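Local atomic coordinates of carbohydrate kinase (Agrobacterium tumefaciens, PDB entry 2NWH), a protein that probably transfers a phosphate group from a nucleotide such as ATP to a sugar or related substrate, as a member of the pfkB (ribokinase-type) carbohydrate kinases. Residues A[137-143]-A[162-168]; A[184-188]-A[258-262]; A[118-124]-A[147-152]. One frame throughout, in Å; residues are numbered along the deposited sequence.

Interaction 1. Residues A[137-143]-A[162-168]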
loop_
_atom_site.group_PDB
_atom_site.type_symbol
_atom_site.label_atom_id
_atom_site.label_comp_id
_atom_site.label_asym_id
_atom_site.label_seq_id
_atom_site.Cartn_x
_atom_site.Cartn_y
_atom_site.Cartn_z
ATOM N N PHE A 137 12.584 3.031 -8.909
ATOM C CA PHE A 137 11.986 1.968 -8.120
ATOM C C PHE A 137 10.488 1.938 -8.477
ATOM O O PHE A 137 9.858 3.000 -8.575
ATOM C CB PHE A 137 12.111 2.313 -6.624
ATOM C CG PHE A 137 12.286 1.129 -5.738
ATOM C CD1 PHE A 137 13.495 0.929 -5.046
ATOM C CD2 PHE A 137 11.261 0.188 -5.593
ATOM C CE1 PHE A 137 13.679 -0.204 -4.209
ATOM C CE2 PHE A 137 11.425 -0.956 -4.787
ATOM C CZ PHE A 137 12.648 -1.147 -4.070
ATOM N N LEU A 138 9.935 0.739 -8.636
ATOM C CA LEU A 138 8.511 0.538 -8.968
ATOM C C LEU A 138 7.749 -0.000 -7.774
ATOM O O LEU A 138 8.309 -0.780 -6.952
ATOM C CB LEU A 138 8.342 -0.462 -10.116
ATOM C CG LEU A 138 9.158 -0.158 -11.388
ATOM C CD1 LEU A 138 8.947 -1.252 -12.408
ATOM C CD2 LEU A 138 8.834 1.228 -11.966
ATOM N N LEU A 139 6.472 0.388 -7.694
ATOM C CA LEU A 139 5.599 -0.170 -6.687
ATOM C C LEU A 139 4.270 -0.485 -7.330
ATOM O O LEU A 139 3.684 0.371 -7.995
ATOM C CB LEU A 139 5.397 0.817 -5.514
ATOM C CG LEU A 139 4.303 0.403 -4.478
ATOM C CD1 LEU A 139 4.668 -0.923 -3.743
ATOM C CD2 LEU A 139 4.054 1.571 -3.478
ATOM N N CYS A 140 3.748 -1.681 -7.095
ATOM C CA CYS A 140 2.417 -1.966 -7.615
ATOM C C CYS A 140 1.550 -2.477 -6.482
ATOM O O CYS A 140 2.045 -2.752 -5.363
ATOM C CB CYS A 140 2.502 -2.998 -8.761
ATOM S SG CYS A 140 3.060 -4.679 -8.232
ATOM N N ASP A 141 0.266 -2.624 -6.762
ATOM C CA ASP A 141 -0.565 -3.337 -5.836
ATOM C C ASP A 141 -1.415 -4.354 -6.600
ATOM O O ASP A 141 -1.509 -4.332 -7.847
ATOM C CB ASP A 141 -1.371 -2.426 -4.933
ATOM C CG ASP A 141 -2.476 -1.685 -5.684
ATOM O OD1 ASP A 141 -2.974 -2.215 -6.707
ATOM O OD2 ASP A 141 -2.858 -0.588 -5.241
ATOM N N ALA A 142 -2.020 -5.247 -5.823
ATOM C CA ALA A 142 -2.719 -6.367 -6.407
ATOM C C ALA A 142 -4.148 -5.992 -6.832
ATOM O O ALA A 142 -4.959 -6.887 -7.105
ATOM C CB ALA A 142 -2.676 -7.596 -5.428
ATOM N N ASN A 143 -4.448 -4.682 -6.912
ATOM C CA ASN A 143 -5.679 -4.212 -7.575
ATOM C C ASN A 143 -5.626 -4.415 -9.086
ATOM O O ASN A 143 -6.672 -4.510 -9.762
ATOM C CB ASN A 143 -5.965 -2.727 -7.314
ATOM C CG ASN A 143 -6.484 -2.462 -5.936
ATOM O OD1 ASN A 143 -5.908 -1.659 -5.181
ATOM N ND2 ASN A 143 -7.575 -3.134 -5.580
ATOM N N PRO A 162 13.997 -2.253 -9.592
ATOM C CA PRO A 162 13.450 -2.916 -8.412
ATOM C C PRO A 162 11.927 -2.837 -8.411
ATOM O O PRO A 162 11.356 -1.759 -8.753
ATOM C CB PRO A 162 14.039 -2.097 -7.241
ATOM C CG PRO A 162 15.360 -1.584 -7.812
ATOM C CD PRO A 162 14.995 -1.226 -9.239
ATOM N N LEU A 163 11.267 -3.936 -8.038
ATOM C CA LEU A 163 9.793 -3.928 -7.944
ATOM C C LEU A 163 9.310 -4.373 -6.564
ATOM O O LEU A 163 9.652 -5.472 -6.115
ATOM C CB LEU A 163 9.164 -4.846 -9.010
ATOM C CG LEU A 163 7.641 -5.101 -9.064
ATOM C CD1 LEU A 163 6.834 -3.865 -9.402
ATOM C CD2 LEU A 163 7.327 -6.211 -10.099
ATOM N N ALA A 164 8.525 -3.516 -5.929
ATOM C CA ALA A 164 7.775 -3.840 -4.709
ATOM C C ALA A 164 6.264 -3.970 -4.986
ATOM O O ALA A 164 5.744 -3.459 -5.972
ATOM C CB ALA A 164 8.019 -2.742 -3.630
ATOM N N ALA A 165 5.572 -4.641 -4.088
ATOM C CA ALA A 165 4.169 -4.966 -4.261
ATOM C C ALA A 165 3.454 -4.943 -2.929
ATOM O O ALA A 165 3.999 -5.359 -1.899
ATOM C CB ALA A 165 4.043 -6.346 -4.886
ATOM N N ILE A 166 2.230 -4.450 -2.949
ATOM C CA ILE A 166 1.342 -4.501 -1.792
ATOM C C ILE A 166 0.203 -5.462 -2.116
ATOM O O ILE A 166 -0.467 -5.325 -3.155
ATOM C CB ILE A 166 0.791 -3.086 -1.486
ATOM C CG1 ILE A 166 1.890 -2.172 -0.943
ATOM C CG2 ILE A 166 -0.348 -3.088 -0.447
ATOM C CD1 ILE A 166 1.420 -0.694 -1.046
ATOM N N ALA A 167 -0.042 -6.391 -1.190
ATOM C CA ALA A 167 -0.933 -7.525 -1.397
ATOM C C ALA A 167 -2.430 -7.181 -1.409
ATOM O O ALA A 167 -3.216 -7.919 -2.001
ATOM C CB ALA A 167 -0.655 -8.602 -0.347
ATOM N N ILE A 168 -2.800 -6.106 -0.704
ATOM C CA ILE A 168 -4.153 -5.545 -0.602
ATOM C C ILE A 168 -5.145 -6.372 0.223
ATOM O O ILE A 168 -5.735 -5.848 1.152
ATOM C CB ILE A 168 -4.780 -5.127 -1.990
ATOM C CG1 ILE A 168 -3.881 -4.108 -2.711
ATOM C CG2 ILE A 168 -6.144 -4.473 -1.802
ATOM C CD1 ILE A 168 -3.806 -2.741 -2.002
#
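L138 pairs with L163, and D141 with I166 three residues further on, where strands 137-141 and 163-166 run parallel with axes 4.6 Å apart and a 24° angle between them. L138 N donates to P162 O and L138 O accepts from A164 N; C140 repeats this two residues on, its N bonding to A164 O and its O accepting from I166 N, and A142 N adds a bent last bond to I166 O. In between, the CA hydrogens of L139, A165 and D141 lean on carbonyl oxygens of the partner strand.

At the start of the pair P162 lies over the ring of F137, its CB 3.5 Å from the centroid and almost on the ring normal, a CH-pi contact; A164 CB sits at the edge of the same ring. On the face with L139, CD1 carries the packing. With CG anti to the backbone N (chi1 171°), the side chain leans across to its neighbour, where CD1 meets A164 CB at 3.8 Å and I166 CG1 slightly further off; A45 of helix 41-51 covers L139 and I166. On the other face L163 CD1 touches L138 CB at 3.8 Å and also C140 SG, and A165 CB meets SG at 3.9 Å.

At the strand's C-terminal end, D141 OD1 accepts from N143 N at 2.9 Å, met from above the carboxylate plane, an Asx turn, and OD2 accepts from the backbone N of G11 and G42. I168 packs its CG1 against D141 CB. With helix 146-158 between them, these strands form a beta-alpha-beta unit in the central sheet of the ribokinase-type fold.

Interaction 2. Residues A[184-188]-A[258-262]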
loop_
_atom_site.group_PDB
_atom_site.type_symbol
_atom_site.label_atom_id
_atom_site.label_comp_id
_atom_site.label_asym_id
_atom_site.label_seq_id
_atom_site.Cartn_x
_atom_site.Cartn_y
_atom_site.Cartn_z
ATOM N N ASP A 184 10.961 -7.740 -5.740
ATOM C CA ASP A 184 12.005 -7.598 -4.758
ATOM C C ASP A 184 11.479 -7.571 -3.333
ATOM O O ASP A 184 12.111 -8.120 -2.453
ATOM C CB ASP A 184 12.830 -6.346 -5.056
ATOM C CG ASP A 184 13.820 -6.567 -6.182
ATOM O OD1 ASP A 184 13.844 -7.681 -6.754
ATOM O OD2 ASP A 184 14.603 -5.630 -6.462
ATOM N N ILE A 185 10.344 -6.899 -3.109
ATOM C CA ILE A 185 9.724 -6.802 -1.761
ATOM C C ILE A 185 8.194 -6.844 -1.854
ATOM O O ILE A 185 7.577 -5.978 -2.499
ATOM C CB ILE A 185 10.087 -5.498 -1.010
ATOM C CG1 ILE A 185 11.606 -5.260 -1.008
ATOM C CG2 ILE A 185 9.526 -5.562 0.455
ATOM C CD1 ILE A 185 12.057 -3.839 -0.730
ATOM N N LEU A 186 7.584 -7.834 -1.222
ATOM C CA LEU A 186 6.125 -7.924 -1.156
ATOM C C LEU A 186 5.644 -7.654 0.263
ATOM O O LEU A 186 6.101 -8.301 1.232
ATOM C CB LEU A 186 5.636 -9.303 -1.586
ATOM C CG LEU A 186 4.241 -9.428 -2.223
ATOM C CD1 LEU A 186 3.958 -10.890 -2.419
ATOM C CD2 LEU A 186 3.078 -8.808 -1.462
ATOM N N PHE A 187 4.729 -6.701 0.388
ATOM C CA PHE A 187 4.199 -6.322 1.712
ATOM C C PHE A 187 2.861 -6.975 1.986
ATOM O O PHE A 187 1.915 -6.836 1.207
ATOM C CB PHE A 187 4.085 -4.811 1.865
ATOM C CG PHE A 187 5.401 -4.092 1.753
ATOM C CD1 PHE A 187 6.288 -4.074 2.831
ATOM C CD2 PHE A 187 5.768 -3.473 0.575
ATOM C CE1 PHE A 187 7.506 -3.430 2.731
ATOM C CE2 PHE A 187 6.981 -2.805 0.472
ATOM C CZ PHE A 187 7.861 -2.812 1.551
ATOM N N MET A 188 2.777 -7.672 3.112
ATOM C CA MET A 188 1.560 -8.372 3.437
ATOM C C MET A 188 1.389 -8.595 4.934
ATOM O O MET A 188 2.333 -8.447 5.726
ATOM C CB MET A 188 1.519 -9.712 2.694
ATOM C CG MET A 188 2.669 -10.650 3.056
ATOM S SD MET A 188 2.721 -12.028 1.910
ATOM C CE MET A 188 4.428 -12.070 1.465
ATOM N N ALA A 258 4.677 -0.331 4.695
ATOM C CA ALA A 258 5.282 -0.501 3.361
ATOM C C ALA A 258 6.103 0.725 3.023
ATOM O O ALA A 258 7.289 0.619 2.660
ATOM C CB ALA A 258 4.184 -0.743 2.274
ATOM N N SER A 259 5.482 1.903 3.178
ATOM C CA SER A 259 6.150 3.129 2.809
ATOM C C SER A 259 7.414 3.343 3.603
ATOM O O SER A 259 8.401 3.758 3.029
ATOM C CB SER A 259 5.206 4.293 3.011
ATOM O OG SER A 259 4.029 3.967 2.266
ATOM N N GLY A 260 7.362 3.094 4.920
ATOM C CA GLY A 260 8.523 3.336 5.778
ATOM C C GLY A 260 9.626 2.335 5.489
ATOM O O GLY A 260 10.805 2.698 5.417
ATOM N N TYR A 261 9.228 1.084 5.276
ATOM C CA TYR A 261 10.202 0.038 4.938
ATOM C C TYR A 261 10.848 0.283 3.579
ATOM O O TYR A 261 12.077 0.272 3.453
ATOM C CB TYR A 261 9.518 -1.329 4.976
ATOM C CG TYR A 261 10.470 -2.480 4.823
ATOM C CD1 TYR A 261 11.023 -3.094 5.949
ATOM C CD2 TYR A 261 10.846 -2.950 3.543
ATOM C CE1 TYR A 261 11.906 -4.160 5.826
ATOM C CE2 TYR A 261 11.741 -4.033 3.411
ATOM C CZ TYR A 261 12.268 -4.618 4.562
ATOM O OH TYR A 261 13.142 -5.690 4.481
ATOM N N LEU A 262 10.032 0.530 2.555
ATOM C CA LEU A 262 10.524 0.758 1.213
ATOM C C LEU A 262 11.361 2.018 1.186
ATOM O O LEU A 262 12.403 2.033 0.559
ATOM C CB LEU A 262 9.341 0.824 0.239
ATOM C CG LEU A 262 9.651 0.992 -1.230
ATOM C CD1 LEU A 262 10.429 -0.242 -1.636
ATOM C CD2 LEU A 262 8.341 1.077 -1.971
#
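F187 and A258 meet because chi1 of F187, -61°, sets CG beside the backbone N and sends the ring from strand 185-189 to helix 255-266, while Y261, with CG anti to its own N (chi1 -172°), brings its ring to the rim of F187. The strand and helix segments run roughly antiparallel with axes 10.0 Å apart, a distance bridged by side chains.

A258 sits over one face of the F187 ring: its CA is 3.7 Å from the centroid and almost on the ring normal, a CH-pi contact. Its CB rests on the CG and CD2 side, 3.6 Å from CD2. The opposite face is met near its rim by CG2 of I185, from the same strand, which sandwiches the ring between an alanine and an isoleucine methyl. At the rim, CE1 presses on Y261 CD2 at 3.5 Å. The two ring planes stand at 77° with centroids 5.6 Å apart, an oblique pair. F187 CZ reaches on to L262 CB at 4.1 Å.

Two residues earlier on the strand, I185 divides its branches between two consecutive helix residues: CG2 touches Y261 CE2 at 4.0 Å, and CD1 meets L262 CD1 at 4.1 Å. V220 of the adjacent strand 219-223 touches both F187 and Y261, and A274 of helix 271-286 also touches Y261.

All five touching residues are buried and the meeting atoms are almost entirely carbon, so this helix is held on the strand through dispersion and ring-face contacts rather than directed polar bonds between the two segments.

Interaction 3. Residues A[118-124]-A[147-152]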
loop_
_atom_site.group_PDB
_atom_site.type_symbol
_atom_site.label_atom_id
_atom_site.label_comp_id
_atom_site.label_asym_id
_atom_site.label_seq_id
_atom_site.Cartn_x
_atom_site.Cartn_y
_atom_site.Cartn_z
ATOM N N PHE A 118 -6.967 -2.116 -17.033
ATOM C CA PHE A 118 -5.516 -2.001 -17.072
ATOM C C PHE A 118 -4.941 -3.377 -17.458
ATOM O O PHE A 118 -4.482 -4.145 -16.623
ATOM C CB PHE A 118 -4.965 -1.487 -15.726
ATOM C CG PHE A 118 -3.615 -0.793 -15.844
ATOM C CD1 PHE A 118 -3.168 0.052 -14.816
ATOM C CD2 PHE A 118 -2.844 -0.911 -17.025
ATOM C CE1 PHE A 118 -1.918 0.688 -14.900
ATOM C CE2 PHE A 118 -1.602 -0.275 -17.132
ATOM C CZ PHE A 118 -1.142 0.524 -16.073
ATOM N N THR A 119 -5.002 -3.676 -18.744
ATOM C CA THR A 119 -4.662 -5.004 -19.254
ATOM C C THR A 119 -3.171 -5.062 -19.634
ATOM O O THR A 119 -2.488 -4.021 -19.670
ATOM C CB THR A 119 -5.439 -5.289 -20.525
ATOM O OG1 THR A 119 -5.076 -4.276 -21.451
ATOM C CG2 THR A 119 -6.983 -5.280 -20.236
ATOM N N PRO A 120 -2.628 -6.287 -19.848
ATOM C CA PRO A 120 -1.204 -6.326 -20.277
ATOM C C PRO A 120 -0.936 -5.524 -21.536
ATOM O O PRO A 120 0.090 -4.858 -21.637
ATOM C CB PRO A 120 -0.951 -7.811 -20.498
ATOM C CG PRO A 120 -1.865 -8.472 -19.517
ATOM C CD PRO A 120 -3.165 -7.653 -19.673
ATOM N N ARG A 121 -1.876 -5.566 -22.476
ATOM C CA ARG A 121 -1.769 -4.790 -23.710
ATOM C C ARG A 121 -1.575 -3.318 -23.414
ATOM O O ARG A 121 -0.700 -2.671 -23.984
ATOM C CB ARG A 121 -3.046 -5.027 -24.507
ATOM C CG ARG A 121 -3.212 -4.241 -25.752
ATOM C CD ARG A 121 -4.256 -4.953 -26.617
ATOM N NE ARG A 121 -4.112 -4.490 -27.983
ATOM C CZ ARG A 121 -4.630 -5.071 -29.054
ATOM N NH1 ARG A 121 -4.407 -4.536 -30.242
ATOM N NH2 ARG A 121 -5.353 -6.174 -28.944
ATOM N N ARG A 122 -2.364 -2.781 -22.488
ATOM C CA ARG A 122 -2.243 -1.379 -22.139
ATOM C C ARG A 122 -0.967 -1.073 -21.360
ATOM O O ARG A 122 -0.408 0.006 -21.504
ATOM C CB ARG A 122 -3.503 -0.902 -21.399
ATOM C CG ARG A 122 -4.757 -0.825 -22.312
ATOM C CD ARG A 122 -5.915 -0.091 -21.699
ATOM N NE ARG A 122 -6.995 0.002 -22.679
ATOM C CZ ARG A 122 -8.170 -0.646 -22.655
ATOM N NH1 ARG A 122 -8.530 -1.459 -21.657
ATOM N NH2 ARG A 122 -9.014 -0.454 -23.659
ATOM N N LEU A 123 -0.525 -2.013 -20.517
ATOM C CA LEU A 123 0.675 -1.803 -19.729
ATOM C C LEU A 123 1.879 -1.694 -20.686
ATOM O O LEU A 123 2.842 -0.985 -20.398
ATOM C CB LEU A 123 0.928 -2.998 -18.799
ATOM C CG LEU A 123 2.132 -2.831 -17.842
ATOM C CD1 LEU A 123 1.840 -1.876 -16.625
ATOM C CD2 LEU A 123 2.537 -4.193 -17.324
ATOM N N LYS A 124 1.779 -2.386 -21.810
ATOM C CA LYS A 124 2.920 -2.538 -22.745
ATOM C C LYS A 124 3.089 -1.355 -23.698
ATOM O O LYS A 124 3.962 -1.387 -24.571
ATOM C CB LYS A 124 2.792 -3.863 -23.508
ATOM C CG LYS A 124 3.114 -5.101 -22.637
ATOM C CD LYS A 124 2.773 -6.432 -23.338
ATOM C CE LYS A 124 2.676 -7.568 -22.298
ATOM N NZ LYS A 124 2.276 -8.934 -22.821
ATOM N N ASP A 147 -2.649 -11.017 -14.960
ATOM C CA ASP A 147 -1.725 -11.023 -16.097
ATOM C C ASP A 147 -0.947 -9.716 -16.259
ATOM O O ASP A 147 0.169 -9.698 -16.780
ATOM C CB ASP A 147 -2.375 -11.472 -17.423
ATOM C CG ASP A 147 -3.694 -10.743 -17.739
ATOM O OD1 ASP A 147 -4.212 -10.926 -18.875
ATOM O OD2 ASP A 147 -4.224 -10.006 -16.882
ATOM N N THR A 148 -1.548 -8.617 -15.796
ATOM C CA THR A 148 -0.885 -7.329 -15.822
ATOM C C THR A 148 0.261 -7.313 -14.831
ATOM O O THR A 148 1.340 -6.797 -15.134
ATOM C CB THR A 148 -1.901 -6.186 -15.570
ATOM O OG1 THR A 148 -2.907 -6.301 -16.587
ATOM C CG2 THR A 148 -1.214 -4.815 -15.738
ATOM N N LEU A 149 0.036 -7.931 -13.667
ATOM C CA LEU A 149 1.057 -8.016 -12.667
ATOM C C LEU A 149 2.229 -8.849 -13.170
ATOM O O LEU A 149 3.381 -8.440 -13.070
ATOM C CB LEU A 149 0.478 -8.555 -11.370
ATOM C CG LEU A 149 -0.471 -7.643 -10.610
ATOM C CD1 LEU A 149 -1.256 -8.445 -9.590
ATOM C CD2 LEU A 149 0.324 -6.516 -9.950
ATOM N N THR A 150 1.950 -9.973 -13.821
ATOM C CA THR A 150 3.044 -10.756 -14.417
ATOM C C THR A 150 3.829 -9.978 -15.499
ATOM O O THR A 150 5.088 -9.997 -15.507
ATOM C CB THR A 150 2.497 -12.058 -14.984
ATOM O OG1 THR A 150 1.650 -12.663 -13.999
ATOM C CG2 THR A 150 3.635 -13.029 -15.391
ATOM N N ALA A 151 3.101 -9.290 -16.396
ATOM C CA ALA A 151 3.732 -8.514 -17.457
ATOM C C ALA A 151 4.594 -7.401 -16.884
ATOM O O ALA A 151 5.699 -7.155 -17.402
ATOM C CB ALA A 151 2.693 -7.932 -18.412
ATOM N N LEU A 152 4.078 -6.752 -15.835
ATOM C CA LEU A 152 4.830 -5.728 -15.075
ATOM C C LEU A 152 6.135 -6.303 -14.510
ATOM O O LEU A 152 7.205 -5.686 -14.648
ATOM C CB LEU A 152 3.996 -5.133 -13.924
ATOM C CG LEU A 152 4.710 -4.002 -13.181
ATOM C CD1 LEU A 152 5.264 -2.879 -14.120
ATOM C CD2 LEU A 152 3.853 -3.454 -12.020
#
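T148 faces the turn at F118 to P120, and its side chain can be followed outward from CB. CB itself lies 3.5 Å from F118 O. From there the OG1 branch, beside the backbone N at chi1 -58°, donates its hydrogen to that same F118 O at 2.7 Å, arriving in the carbonyl plane on a lone pair. OG1 also comes within van der Waals distance of the P120 ring at CD and N, where the proline nitrogen has no hydrogen to offer. The other branch, CG2, comes to 4.1 Å from L123 CD2. One hydroxyl thus ties helix 146-158 to the residues leading into helix 120-123.

Beside it, P120 CG stands 3.4 Å from the carboxylate carbon CG of D147, the two side chains crossing at about a right angle. T119 is the N-cap of the short helix, its OG1 accepting from R122 N. One turn along, L123 reaches the partner helix with CD2. Its CG is anti to the backbone N (chi1 -176°), which carries CD2 to L152 N at 3.3 Å, L152 CB at 3.8 Å and A151 CB at 3.9 Å. K124, itself exposed, extends its chain alongside and lays its CE on A151 CB.

Beyond the pair, F118 makes an edge-to-face contact with F85 of strand 81-87 and also touches I59 and P61 of strand 55-63, while L149 and L152 on helix 146-158 lean on C140 of strand 137-141. The 118-124 segment thus packs beside helix 146-158 and reaches the edge strand 81-87 and its neighbour 55-63.

In the fold
Interactions 1 and 2 are neighbours in the central sheet, centres about 8 Å apart: strands 163-166 and 185-189 lie side by side, and F137 packs on L262 where the two contacts meet. Interaction 3 lies about 13 Å from interaction 1 and about 21 Å from interaction 2, centre to centre. Its helix 146-158 is the crossover between the two strands of interaction 1, and so belongs to the same unit. Along the chain interactions 3 and 1 alternate their segments, 118-124, 137-143, 147-152, 162-168, and interaction 2 opens afterwards. Helix 255-266 and helix 146-158 lie on opposite sides of the sheet, so the three together span the layered alpha/beta body of the kinase.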